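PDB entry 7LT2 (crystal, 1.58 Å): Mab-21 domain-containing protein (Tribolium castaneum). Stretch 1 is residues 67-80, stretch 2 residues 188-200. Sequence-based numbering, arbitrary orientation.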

# COMPACT_ATOMS: atom_id res chain seq x y z
N LYS A 67 -7.12 -8.07 -11.79
CA LYS A 67 -6.03 -8.98 -11.44
C LYS A 67 -4.96 -8.24 -10.64
O LYS A 67 -4.46 -7.21 -11.09
CB LYS A 67 -5.41 -9.59 -12.69
CG LYS A 67 -4.27 -10.57 -12.39
CD LYS A 67 -3.67 -11.18 -13.65
CE LYS A 67 -3.13 -10.11 -14.57
NZ LYS A 67 -1.98 -9.40 -13.96
N PRO A 68 -4.59 -8.73 -9.46
CA PRO A 68 -3.51 -8.08 -8.70
C PRO A 68 -2.18 -8.23 -9.42
O PRO A 68 -1.91 -9.23 -10.08
CB PRO A 68 -3.52 -8.81 -7.35
CG PRO A 68 -4.19 -10.11 -7.61
CD PRO A 68 -5.14 -9.91 -8.76
N GLU A 69 -1.35 -7.19 -9.30
CA GLU A 69 -0.11 -7.13 -10.05
C GLU A 69 1.11 -6.87 -9.18
O GLU A 69 2.21 -7.34 -9.51
CB GLU A 69 -0.21 -6.08 -11.15
CG GLU A 69 -1.01 -6.57 -12.35
CD GLU A 69 -1.46 -5.45 -13.25
OE1 GLU A 69 -1.62 -4.31 -12.76
OE2 GLU A 69 -1.67 -5.71 -14.46
N GLU A 70 0.94 -6.14 -8.07
CA GLU A 70 2.09 -5.82 -7.22
C GLU A 70 1.62 -5.50 -5.81
O GLU A 70 0.46 -5.18 -5.58
CB GLU A 70 2.87 -4.63 -7.78
CG GLU A 70 2.04 -3.36 -7.90
CD GLU A 70 2.88 -2.15 -8.25
OE1 GLU A 70 3.96 -1.97 -7.65
OE2 GLU A 70 2.46 -1.37 -9.14
N PHE A 71 2.56 -5.60 -4.87
CA PHE A 71 2.38 -5.02 -3.54
C PHE A 71 3.74 -4.65 -2.98
O PHE A 71 4.79 -4.96 -3.55
CB PHE A 71 1.60 -5.95 -2.59
CG PHE A 71 2.34 -7.20 -2.19
CD1 PHE A 71 2.24 -8.35 -2.96
CD2 PHE A 71 3.07 -7.25 -1.01
CE1 PHE A 71 2.89 -9.51 -2.58
CE2 PHE A 71 3.73 -8.41 -0.63
CZ PHE A 71 3.64 -9.54 -1.42
N ASP A 72 3.71 -3.95 -1.84
CA ASP A 72 4.91 -3.50 -1.16
C ASP A 72 5.21 -4.40 0.04
O ASP A 72 4.35 -4.60 0.90
CB ASP A 72 4.76 -2.06 -0.66
CG ASP A 72 4.93 -1.04 -1.75
OD1 ASP A 72 5.20 -1.42 -2.92
OD2 ASP A 72 4.79 0.16 -1.44
N LEU A 73 6.44 -4.90 0.11
CA LEU A 73 6.93 -5.51 1.34
C LEU A 73 7.59 -4.41 2.16
O LEU A 73 8.73 -4.02 1.89
CB LEU A 73 7.91 -6.65 1.06
CG LEU A 73 8.28 -7.44 2.32
CD1 LEU A 73 7.06 -8.21 2.83
CD2 LEU A 73 9.44 -8.37 2.04
N ASP A 74 6.86 -3.88 3.14
CA ASP A 74 7.41 -2.88 4.04
C ASP A 74 8.22 -3.61 5.11
O ASP A 74 7.66 -4.24 6.01
CB ASP A 74 6.29 -2.03 4.65
CG ASP A 74 5.64 -1.12 3.64
OD1 ASP A 74 6.33 -0.67 2.70
OD2 ASP A 74 4.42 -0.88 3.77
N ILE A 75 9.54 -3.53 4.98
CA ILE A 75 10.47 -4.21 5.88
C ILE A 75 10.72 -3.27 7.06
O ILE A 75 11.35 -2.22 6.89
CB ILE A 75 11.77 -4.57 5.16
CG1 ILE A 75 11.47 -5.48 3.96
CG2 ILE A 75 12.76 -5.25 6.11
CD1 ILE A 75 12.64 -5.64 2.99
N LEU A 76 10.21 -3.63 8.24
CA LEU A 76 10.20 -2.72 9.38
C LEU A 76 11.46 -2.93 10.23
O LEU A 76 11.62 -3.98 10.86
CB LEU A 76 8.94 -2.90 10.21
CG LEU A 76 7.61 -2.80 9.44
CD1 LEU A 76 6.44 -2.68 10.41
CD2 LEU A 76 7.60 -1.63 8.47
N LEU A 77 12.33 -1.92 10.23
CA LEU A 77 13.54 -1.89 11.04
C LEU A 77 13.27 -1.05 12.28
O LEU A 77 12.51 -0.09 12.24
CB LEU A 77 14.70 -1.30 10.24
CG LEU A 77 14.80 -1.80 8.79
CD1 LEU A 77 15.76 -0.94 7.99
CD2 LEU A 77 15.24 -3.26 8.78
N HIS A 78 13.90 -1.43 13.40
CA HIS A 78 13.65 -0.74 14.66
C HIS A 78 14.97 -0.27 15.26
O HIS A 78 15.85 -1.09 15.53
CB HIS A 78 12.91 -1.62 15.66
CG HIS A 78 12.68 -0.96 16.98
ND1 HIS A 78 11.85 0.13 17.13
CD2 HIS A 78 13.21 -1.20 18.21
CE1 HIS A 78 11.85 0.52 18.40
NE2 HIS A 78 12.67 -0.27 19.07
N ILE A 79 15.09 1.04 15.45
CA ILE A 79 16.24 1.62 16.13
C ILE A 79 16.07 1.43 17.63
O ILE A 79 15.03 1.85 18.18
CB ILE A 79 16.37 3.10 15.78
CG1 ILE A 79 16.59 3.28 14.27
CG2 ILE A 79 17.51 3.74 16.59
CD1 ILE A 79 16.49 4.70 13.80
N PRO A 80 17.03 0.83 18.33
CA PRO A 80 16.92 0.68 19.78
C PRO A 80 16.64 2.01 20.46
O PRO A 80 17.30 3.02 20.19
CB PRO A 80 18.28 0.11 20.18
CG PRO A 80 18.73 -0.64 18.95
CD PRO A 80 18.25 0.19 17.79
N LYS A 188 3.31 -15.99 -14.11
CA LYS A 188 3.61 -14.87 -13.22
C LYS A 188 2.63 -14.82 -12.05
O LYS A 188 1.43 -15.05 -12.22
CB LYS A 188 3.57 -13.55 -14.00
CG LYS A 188 3.86 -12.31 -13.17
CD LYS A 188 5.28 -12.36 -12.65
CE LYS A 188 5.69 -11.03 -12.04
NZ LYS A 188 6.13 -10.04 -13.08
N ILE A 189 3.14 -14.52 -10.85
CA ILE A 189 2.27 -14.38 -9.69
C ILE A 189 2.10 -12.91 -9.33
O ILE A 189 0.99 -12.36 -9.43
CB ILE A 189 2.78 -15.19 -8.49
CG1 ILE A 189 2.87 -16.67 -8.86
CG2 ILE A 189 1.86 -14.98 -7.29
CD1 ILE A 189 3.60 -17.52 -7.82
N MET A 190 3.18 -12.24 -8.91
CA MET A 190 3.08 -10.84 -8.51
C MET A 190 4.47 -10.24 -8.41
O MET A 190 5.46 -10.95 -8.22
CB MET A 190 2.34 -10.69 -7.18
CG MET A 190 1.24 -9.62 -7.20
SD MET A 190 0.10 -9.73 -5.81
CE MET A 190 -0.82 -11.19 -6.27
N ASP A 191 4.53 -8.91 -8.56
CA ASP A 191 5.73 -8.13 -8.27
C ASP A 191 5.68 -7.65 -6.83
O ASP A 191 4.62 -7.32 -6.30
CB ASP A 191 5.84 -6.91 -9.19
CG ASP A 191 6.15 -7.27 -10.63
OD1 ASP A 191 6.62 -8.39 -10.89
OD2 ASP A 191 5.95 -6.40 -11.51
N VAL A 192 6.85 -7.59 -6.18
CA VAL A 192 6.95 -7.12 -4.80
C VAL A 192 8.09 -6.11 -4.70
O VAL A 192 9.23 -6.42 -5.07
CB VAL A 192 7.19 -8.29 -3.82
CG1 VAL A 192 7.18 -7.79 -2.38
CG2 VAL A 192 6.13 -9.37 -4.00
N ASP A 193 7.79 -4.93 -4.18
CA ASP A 193 8.81 -3.91 -3.92
C ASP A 193 9.32 -4.04 -2.48
O ASP A 193 8.52 -4.15 -1.54
CB ASP A 193 8.26 -2.51 -4.17
CG ASP A 193 8.17 -2.17 -5.65
OD1 ASP A 193 8.38 -3.07 -6.49
OD2 ASP A 193 7.89 -1.00 -5.97
N LEU A 194 10.64 -4.01 -2.32
CA LEU A 194 11.26 -4.23 -1.01
C LEU A 194 11.61 -2.87 -0.42
O LEU A 194 12.62 -2.27 -0.79
CB LEU A 194 12.49 -5.13 -1.16
CG LEU A 194 12.28 -6.41 -1.97
CD1 LEU A 194 13.60 -7.16 -2.12
CD2 LEU A 194 11.22 -7.30 -1.34
N VAL A 195 10.77 -2.40 0.49
CA VAL A 195 10.81 -1.02 0.98
C VAL A 195 11.35 -1.01 2.41
O VAL A 195 10.71 -1.55 3.32
CB VAL A 195 9.42 -0.37 0.92
CG1 VAL A 195 9.49 1.09 1.34
CG2 VAL A 195 8.81 -0.53 -0.48
N ALA A 196 12.49 -0.35 2.61
CA ALA A 196 13.10 -0.24 3.93
C ALA A 196 12.40 0.85 4.74
O ALA A 196 12.43 2.02 4.35
CB ALA A 196 14.59 0.07 3.80
N CYS A 197 11.80 0.46 5.86
CA CYS A 197 11.05 1.37 6.72
C CYS A 197 11.57 1.30 8.15
O CYS A 197 12.28 0.37 8.52
CB CYS A 197 9.56 1.04 6.72
SG CYS A 197 8.80 0.90 5.08
N PHE A 198 11.21 2.30 8.95
CA PHE A 198 11.54 2.31 10.37
C PHE A 198 10.26 2.40 11.19
O PHE A 198 9.42 3.27 10.94
CB PHE A 198 12.49 3.46 10.71
CG PHE A 198 13.91 3.20 10.30
CD1 PHE A 198 14.78 2.54 11.15
CD2 PHE A 198 14.36 3.59 9.05
CE1 PHE A 198 16.09 2.28 10.76
CE2 PHE A 198 15.66 3.33 8.66
CZ PHE A 198 16.52 2.68 9.52
N VAL A 199 10.13 1.50 12.17
CA VAL A 199 8.90 1.33 12.95
C VAL A 199 9.10 1.87 14.36
O VAL A 199 10.19 1.76 14.93
CB VAL A 199 8.44 -0.15 12.97
CG1 VAL A 199 9.49 -1.05 13.62
CG2 VAL A 199 7.08 -0.29 13.64
N PHE A 200 8.05 2.47 14.91
CA PHE A 200 8.11 3.13 16.21
C PHE A 200 6.91 2.74 17.06
O PHE A 200 5.87 2.31 16.54
CB PHE A 200 8.17 4.64 16.05
CG PHE A 200 9.34 5.10 15.25
CD1 PHE A 200 10.57 5.30 15.84
CD2 PHE A 200 9.22 5.30 13.88
CE1 PHE A 200 11.66 5.71 15.10
CE2 PHE A 200 10.30 5.71 13.13
CZ PHE A 200 11.52 5.91 13.74
O HOH W 1 0.13 -10.61 -11.39
O HOH W 2 6.23 -3.14 -8.26
O HOH W 3 6.04 0.40 -4.72
O HOH W 4 12.85 2.61 14.67

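What packs at the apolar centre of the contact? On the face of the sheet that carries Phe71, Leu73, Ile75 and Leu77, side chains of paired strands interleave. Val192 CG1 lies over one face of the Phe71 ring, 4.3 Å from its centroid, and also meets Leu73 CB at 3.7 Å. Farther along, Leu77 CB lies 3.9 Å from Phe198 CE1, and Ile79 CG1 approaches the same CE1 of Phe198 to 3.7 Å.

What holds the backbones in register? The strands run parallel, so each odd-numbered residue from Phe71 to Leu77 bonds to two residues of its neighbour. Leu73 N donates to Asp193 O (2.8 Å), while Leu73 O accepts from Val195 N (3.0 Å). The ladder begins with Asp191 N to Glu69 O at 3.0 Å and runs to Val199 N and Leu77 O at 2.9 Å. Beyond it, His78 ND1 donates to Val199 O at 3.2 Å.

How are the acids on the other face accommodated? Asp193 OD2 lies 4.1 Å from Asp72 OD1 and 4.4 Å from Glu70 OE1, like charges without a direct bond. Water eases this crowding: one molecule donates to Asp72 OD1 (2.7 Å) and Asp193 OD2 (2.6 Å), another to Glu70 OE1 (2.6 Å) and Asp193 OD1 (2.8 Å).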